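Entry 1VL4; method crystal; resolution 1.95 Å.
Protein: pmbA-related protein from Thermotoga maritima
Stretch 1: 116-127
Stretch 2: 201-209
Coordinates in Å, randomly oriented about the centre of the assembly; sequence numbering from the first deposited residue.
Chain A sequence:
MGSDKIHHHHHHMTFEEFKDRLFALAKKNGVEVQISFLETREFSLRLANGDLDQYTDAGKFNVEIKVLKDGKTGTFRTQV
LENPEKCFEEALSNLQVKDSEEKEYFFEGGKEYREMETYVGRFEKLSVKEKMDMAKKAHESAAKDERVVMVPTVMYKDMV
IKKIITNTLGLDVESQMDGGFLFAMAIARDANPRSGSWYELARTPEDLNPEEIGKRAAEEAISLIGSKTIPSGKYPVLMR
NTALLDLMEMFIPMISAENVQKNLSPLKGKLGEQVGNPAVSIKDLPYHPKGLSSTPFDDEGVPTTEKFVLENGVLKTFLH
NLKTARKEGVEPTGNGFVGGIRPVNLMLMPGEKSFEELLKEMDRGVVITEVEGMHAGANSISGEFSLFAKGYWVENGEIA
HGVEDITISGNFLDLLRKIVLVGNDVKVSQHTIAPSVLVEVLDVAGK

Stretch 1 (116-127) METYVGRFEKLS
Stretch 2, residues 201-209: LARTPEDLN

Stretch 1 is largely loop, with helical backbone angles at 122-125, and lies against a strand end (201-202) that turns through R203 and T204 into a 3-10 segment at 205-207. The register pairs V120 with R203 (CA-CA 6.9 Å), R122 with T204 (5.8 Å) and F123 with P205 (5.9 Å), so both chains advance in the same sense, burying 532 Å².

The main bump is the F123 ring (chi1 -87°, chi2 -73°), which fills a hollow lined by A202, the R203 and T204 backbone, P205 and L208. P205 CD sits 3.8 Å from the F123 ring centroid, 5° off its normal, a CH-pi contact over the face; L208 CD1 meets the edge, 3.9 Å from F123 CZ. L126 (m, t) extends the apolar surface, its CD1 3.9 Å from P205 CG.

Beside F123, R122 (m, t, p) rests its CB 3.7 Å from P205 CD and reaches out to a salt bridge with E206 (m, p). Adjacent N-H groups of the positive guanidinium match both negative carboxylate oxygens: R122 NE to E206 OE1 3.0 Å, R122 NH2 to E206 OE2 3.2 Å. Water 2 links F123 N (3.1 Å) to R203 O (2.6 Å).

R203 (t, p, p) packs its CG against V120 CG2 at 3.4 Å, and its NH1 donates a weak 3.1 Å hydrogen bond to T118 O.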

ATOM      1  N   MET A 116     -13.212 -10.400 -26.929  1.00 14.56           N
ATOM      2  CA  MET A 116     -13.995  -9.566 -26.008  1.00 13.43           C
ATOM      3  C   MET A 116     -13.684  -8.076 -26.233  1.00 16.15           C
ATOM      4  O   MET A 116     -12.533  -7.716 -26.557  1.00  9.60           O
ATOM      5  CB  MET A 116     -13.790  -9.994 -24.560  1.00 14.26           C
ATOM      6  CG  MET A 116     -12.387 -10.037 -24.138  1.00 14.21           C
ATOM      7  SD  MET A 116     -12.042 -10.480 -22.420  1.00 13.56           S
ATOM      8  CE  MET A 116     -12.426 -12.236 -22.425  1.00 10.76           C
ATOM      9  N   GLU A 117     -14.713  -7.236 -26.089  1.00 16.12           N
ATOM     10  CA  GLU A 117     -14.613  -5.802 -26.361  1.00 15.41           C
ATOM     11  C   GLU A 117     -14.210  -5.069 -25.091  1.00 13.92           C
ATOM     12  O   GLU A 117     -15.023  -4.477 -24.426  1.00 12.70           O
ATOM     13  CB  GLU A 117     -15.898  -5.208 -27.027  1.00 20.71           C
ATOM     14  CG  GLU A 117     -15.516  -3.873 -27.729  1.00 23.46           C
ATOM     15  CD  GLU A 117     -16.667  -2.992 -28.237  1.00 29.06           C
ATOM     16  OE1 GLU A 117     -17.771  -2.973 -27.638  1.00 44.16           O
ATOM     17  OE2 GLU A 117     -16.408  -2.270 -29.227  1.00 39.86           O
ATOM     18  N   THR A 118     -12.935  -5.170 -24.752  1.00 10.05           N
ATOM     19  CA  THR A 118     -12.382  -4.603 -23.541  1.00 11.25           C
ATOM     20  C   THR A 118     -11.824  -3.212 -23.824  1.00 11.46           C
ATOM     21  O   THR A 118     -11.579  -2.476 -22.903  1.00 10.66           O
ATOM     22  CB  THR A 118     -11.266  -5.509 -22.960  1.00 12.57           C
ATOM     23  OG1 THR A 118     -10.310  -5.847 -23.991  1.00 10.81           O
ATOM     24  CG2 THR A 118     -11.870  -6.804 -22.435  1.00 16.65           C
ATOM     25  N   TYR A 119     -11.682  -2.850 -25.094  1.00 11.67           N
ATOM     26  CA  TYR A 119     -11.140  -1.534 -25.428  1.00 11.60           C
ATOM     27  C   TYR A 119     -12.131  -0.861 -26.315  1.00 16.01           C
ATOM     28  O   TYR A 119     -12.360  -1.312 -27.420  1.00 13.31           O
ATOM     29  CB  TYR A 119      -9.805  -1.681 -26.142  1.00 14.93           C
ATOM     30  CG  TYR A 119      -9.283  -0.360 -26.607  1.00 13.50           C
ATOM     31  CD1 TYR A 119      -8.824   0.590 -25.669  1.00 13.68           C
ATOM     32  CD2 TYR A 119      -9.370   0.016 -27.936  1.00 19.82           C
ATOM     33  CE1 TYR A 119      -8.377   1.843 -26.098  1.00 14.92           C
ATOM     34  CE2 TYR A 119      -8.939   1.272 -28.355  1.00 23.10           C
ATOM     35  CZ  TYR A 119      -8.452   2.182 -27.431  1.00 19.63           C
ATOM     36  OH  TYR A 119      -8.015   3.444 -27.858  1.00 21.43           O
ATOM     37  N   VAL A 120     -12.702   0.227 -25.848  1.00 14.07           N
ATOM     38  CA  VAL A 120     -13.647   0.995 -26.668  1.00 18.36           C
ATOM     39  C   VAL A 120     -13.047   2.248 -27.264  1.00 16.77           C
ATOM     40  O   VAL A 120     -13.369   2.554 -28.373  1.00 16.96           O
ATOM     41  CB  VAL A 120     -14.944   1.262 -25.880  1.00 18.00           C
ATOM     42  CG1 VAL A 120     -15.927   2.102 -26.678  1.00 28.62           C
ATOM     43  CG2 VAL A 120     -15.589  -0.097 -25.523  1.00 24.75           C
ATOM     44  N   GLY A 121     -12.191   2.971 -26.552  1.00 16.73           N
ATOM     45  CA  GLY A 121     -11.548   4.154 -27.116  1.00 16.67           C
ATOM     46  C   GLY A 121     -12.259   5.478 -26.896  1.00 19.23           C
ATOM     47  O   GLY A 121     -11.828   6.493 -27.387  1.00 21.44           O
ATOM     48  N   ARG A 122     -13.347   5.496 -26.155  1.00 17.87           N
ATOM     49  CA  ARG A 122     -14.064   6.740 -25.971  1.00 17.92           C
ATOM     50  C   ARG A 122     -13.564   7.601 -24.795  1.00 17.33           C
ATOM     51  O   ARG A 122     -13.641   8.810 -24.878  1.00 12.36           O
ATOM     52  CB  ARG A 122     -15.557   6.475 -25.885  1.00 18.55           C
ATOM     53  CG  ARG A 122     -16.112   5.869 -27.204  1.00 28.68           C
ATOM     54  CD  ARG A 122     -17.603   5.850 -27.258  1.00 28.69           C
ATOM     55  NE  ARG A 122     -18.146   7.189 -27.098  1.00 38.98           N
ATOM     56  CZ  ARG A 122     -18.219   8.101 -28.066  1.00 50.64           C
ATOM     57  NH1 ARG A 122     -17.765   7.837 -29.295  1.00 52.33           N
ATOM     58  NH2 ARG A 122     -18.744   9.305 -27.803  1.00 47.02           N
ATOM     59  N   PHE A 123     -13.036   7.002 -23.728  1.00 13.99           N
ATOM     60  CA  PHE A 123     -12.517   7.829 -22.606  1.00 14.26           C
ATOM     61  C   PHE A 123     -11.379   8.725 -23.114  1.00 13.82           C
ATOM     62  O   PHE A 123     -11.286   9.893 -22.746  1.00 13.44           O
ATOM     63  CB  PHE A 123     -12.066   6.948 -21.392  1.00 11.35           C
ATOM     64  CG  PHE A 123     -13.173   6.632 -20.442  1.00 11.91           C
ATOM     65  CD1 PHE A 123     -13.665   7.620 -19.594  1.00 11.72           C
ATOM     66  CD2 PHE A 123     -13.763   5.351 -20.423  1.00 14.35           C
ATOM     67  CE1 PHE A 123     -14.723   7.362 -18.737  1.00 14.12           C
ATOM     68  CE2 PHE A 123     -14.799   5.085 -19.572  1.00 12.74           C
ATOM     69  CZ  PHE A 123     -15.292   6.061 -18.719  1.00  6.12           C
ATOM     70  N   GLU A 124     -10.535   8.159 -23.987  1.00 17.35           N
ATOM     71  CA  GLU A 124      -9.376   8.831 -24.605  1.00 19.20           C
ATOM     72  C   GLU A 124      -9.706  10.067 -25.398  1.00 16.97           C
ATOM     73  O   GLU A 124      -8.872  10.954 -25.531  1.00 19.51           O
ATOM     74  CB  GLU A 124      -8.686   7.899 -25.608  1.00 22.03           C
ATOM     75  CG  GLU A 124      -7.691   6.990 -24.991  1.00 34.35           C
ATOM     76  CD  GLU A 124      -7.279   5.900 -25.961  1.00 47.79           C
ATOM     77  OE1 GLU A 124      -8.081   4.961 -26.183  1.00 42.62           O
ATOM     78  OE2 GLU A 124      -6.155   6.009 -26.512  1.00 43.77           O
ATOM     79  N   LYS A 125     -10.902  10.097 -25.957  1.00 17.94           N
ATOM     80  CA  LYS A 125     -11.389  11.255 -26.710  1.00 18.71           C
ATOM     81  C   LYS A 125     -11.862  12.452 -25.881  1.00 15.72           C
ATOM     82  O   LYS A 125     -11.989  13.541 -26.416  1.00 15.23           O
ATOM     83  CB  LYS A 125     -12.520  10.778 -27.631  1.00 18.92           C
ATOM     84  CG  LYS A 125     -11.940   9.828 -28.723  1.00 28.86           C
ATOM     85  CD  LYS A 125     -12.857   9.693 -29.935  1.00 39.22           C
ATOM     86  CE  LYS A 125     -14.030   8.732 -29.676  1.00 43.90           C
ATOM     87  NZ  LYS A 125     -13.780   7.401 -30.305  1.00 42.44           N
ATOM     88  N   LEU A 126     -12.136  12.259 -24.599  1.00 14.37           N
ATOM     89  CA  LEU A 126     -12.616  13.337 -23.766  1.00 14.24           C
ATOM     90  C   LEU A 126     -11.536  14.349 -23.529  1.00 13.15           C
ATOM     91  O   LEU A 126     -10.390  14.010 -23.339  1.00 12.86           O
ATOM     92  CB  LEU A 126     -13.035  12.817 -22.389  1.00 18.35           C
ATOM     93  CG  LEU A 126     -14.246  11.925 -22.315  1.00 17.16           C
ATOM     94  CD1 LEU A 126     -14.485  11.598 -20.855  1.00 24.13           C
ATOM     95  CD2 LEU A 126     -15.476  12.579 -22.936  1.00 21.08           C
ATOM     96  N   SER A 127     -11.901  15.595 -23.480  1.00  9.72           N
ATOM     97  CA  SER A 127     -10.941  16.621 -23.068  1.00  9.43           C
ATOM     98  C   SER A 127     -10.872  16.627 -21.544  1.00 10.40           C
ATOM     99  O   SER A 127     -11.757  16.085 -20.891  1.00  9.31           O
ATOM    100  CB  SER A 127     -11.435  17.979 -23.478  1.00 10.12           C
ATOM    101  OG  SER A 127     -12.529  18.314 -22.670  1.00 13.48           O
ATOM    102  N   LEU A 201     -18.782   1.957 -12.368  1.00 17.78           N
ATOM    103  CA  LEU A 201     -17.663   1.527 -13.263  1.00 18.84           C
ATOM    104  C   LEU A 201     -18.214   1.485 -14.674  1.00 19.07           C
ATOM    105  O   LEU A 201     -19.387   1.143 -14.868  1.00 20.71           O
ATOM    106  CB  LEU A 201     -17.152   0.160 -12.828  1.00 20.92           C
ATOM    107  CG  LEU A 201     -16.287   0.253 -11.584  1.00 18.67           C
ATOM    108  CD1 LEU A 201     -16.396  -1.025 -10.757  1.00 27.85           C
ATOM    109  CD2 LEU A 201     -14.843   0.541 -11.964  1.00 23.44           C
ATOM    110  N   ALA A 202     -17.429   1.937 -15.645  1.00 14.59           N
ATOM    111  CA  ALA A 202     -17.863   2.007 -17.018  1.00 16.33           C
ATOM    112  C   ALA A 202     -16.721   1.747 -18.015  1.00 19.33           C
ATOM    113  O   ALA A 202     -15.555   2.077 -17.780  1.00 14.70           O
ATOM    114  CB  ALA A 202     -18.457   3.363 -17.287  1.00 21.38           C
ATOM    115  N   ARG A 203     -17.102   1.208 -19.161  1.00 19.48           N
ATOM    116  CA  ARG A 203     -16.211   1.024 -20.316  1.00 17.15           C
ATOM    117  C   ARG A 203     -16.204   2.287 -21.187  1.00 15.33           C
ATOM    118  O   ARG A 203     -15.244   2.588 -21.914  1.00 16.09           O
ATOM    119  CB  ARG A 203     -16.714  -0.197 -21.102  1.00 17.48           C
ATOM    120  CG  ARG A 203     -15.760  -0.635 -22.157  1.00 24.43           C
ATOM    121  CD  ARG A 203     -14.750  -1.601 -21.717  1.00 20.17           C
ATOM    122  NE  ARG A 203     -15.230  -2.810 -20.995  1.00 17.69           N
ATOM    123  CZ  ARG A 203     -14.380  -3.573 -20.310  1.00 13.36           C
ATOM    124  NH1 ARG A 203     -13.091  -3.306 -20.354  1.00 11.64           N
ATOM    125  NH2 ARG A 203     -14.776  -4.622 -19.628  1.00 13.93           N
ATOM    126  N   THR A 204     -17.295   3.054 -21.143  1.00 15.95           N
ATOM    127  CA  THR A 204     -17.368   4.285 -21.912  1.00 17.10           C
ATOM    128  C   THR A 204     -17.901   5.445 -21.023  1.00 14.79           C
ATOM    129  O   THR A 204     -18.611   5.188 -20.065  1.00 14.79           O
ATOM    130  CB  THR A 204     -18.298   4.071 -23.116  1.00 22.58           C
ATOM    131  OG1 THR A 204     -18.212   5.194 -24.002  1.00 38.53           O
ATOM    132  CG2 THR A 204     -19.705   3.957 -22.660  1.00 15.56           C
ATOM    133  N   PRO A 205     -17.561   6.700 -21.354  1.00 12.78           N
ATOM    134  CA  PRO A 205     -18.021   7.807 -20.535  1.00 15.97           C
ATOM    135  C   PRO A 205     -19.558   7.927 -20.476  1.00 17.74           C
ATOM    136  O   PRO A 205     -20.118   8.374 -19.476  1.00 15.30           O
ATOM    137  CB  PRO A 205     -17.410   9.028 -21.209  1.00 15.70           C
ATOM    138  CG  PRO A 205     -16.504   8.542 -22.205  1.00 16.15           C
ATOM    139  CD  PRO A 205     -16.647   7.137 -22.427  1.00 10.63           C
ATOM    140  N   GLU A 206     -20.221   7.458 -21.528  1.00 18.94           N
ATOM    141  CA  GLU A 206     -21.666   7.559 -21.692  1.00 19.10           C
ATOM    142  C   GLU A 206     -22.337   6.737 -20.669  1.00 21.56           C
ATOM    143  O   GLU A 206     -23.499   6.976 -20.335  1.00 23.69           O
ATOM    144  CB  GLU A 206     -22.078   7.005 -23.063  1.00 23.64           C
ATOM    145  CG  GLU A 206     -21.822   7.957 -24.187  1.00 24.30           C
ATOM    146  CD  GLU A 206     -20.373   8.125 -24.527  1.00 32.47           C
ATOM    147  OE1 GLU A 206     -19.596   7.125 -24.509  1.00 26.92           O
ATOM    148  OE2 GLU A 206     -20.022   9.277 -24.844  1.00 32.94           O
ATOM    149  N   ASP A 207     -21.631   5.748 -20.142  1.00 18.78           N
ATOM    150  CA  ASP A 207     -22.240   4.946 -19.122  1.00 21.61           C
ATOM    151  C   ASP A 207     -22.045   5.413 -17.704  1.00 21.97           C
ATOM    152  O   ASP A 207     -22.444   4.708 -16.772  1.00 21.88           O
ATOM    153  CB  ASP A 207     -21.783   3.538 -19.280  1.00 20.73           C
ATOM    154  CG  ASP A 207     -22.338   2.912 -20.575  1.00 34.79           C
ATOM    155  OD1 ASP A 207     -23.317   3.473 -21.234  1.00 35.64           O
ATOM    156  OD2 ASP A 207     -21.753   1.882 -20.924  1.00 40.47           O
ATOM    157  N   LEU A 208     -21.461   6.596 -17.558  1.00 20.76           N
ATOM    158  CA  LEU A 208     -21.343   7.253 -16.276  1.00 21.34           C
ATOM    159  C   LEU A 208     -22.412   8.311 -16.255  1.00 21.06           C
ATOM    160  O   LEU A 208     -22.535   9.071 -17.189  1.00 17.98           O
ATOM    161  CB  LEU A 208     -19.967   7.919 -16.086  1.00 19.65           C
ATOM    162  CG  LEU A 208     -18.777   6.938 -16.033  1.00 14.29           C
ATOM    163  CD1 LEU A 208     -17.450   7.653 -15.922  1.00 11.43           C
ATOM    164  CD2 LEU A 208     -18.883   5.897 -14.947  1.00 19.49           C
ATOM    165  N   ASN A 209     -23.176   8.352 -15.170  1.00 20.72           N
ATOM    166  CA  ASN A 209     -24.177   9.411 -14.985  1.00 15.56           C
ATOM    167  C   ASN A 209     -23.801  10.180 -13.732  1.00 12.96           C
ATOM    168  O   ASN A 209     -24.132   9.753 -12.642  1.00 11.93           O
ATOM    169  CB  ASN A 209     -25.553   8.739 -14.850  1.00 15.57           C
ATOM    170  CG  ASN A 209     -26.697   9.728 -14.823  1.00 18.69           C
ATOM    171  OD1 ASN A 209     -26.518  10.918 -14.576  1.00 25.26           O
ATOM    172  ND2 ASN A 209     -27.899   9.228 -15.083  1.00 26.70           N
TER
HETATM  173  O   HOH W   1     -17.660  10.143 -24.980  1.00 29.01           O
HETATM  174  O   HOH W   2     -13.848   4.054 -23.574  1.00  7.71           O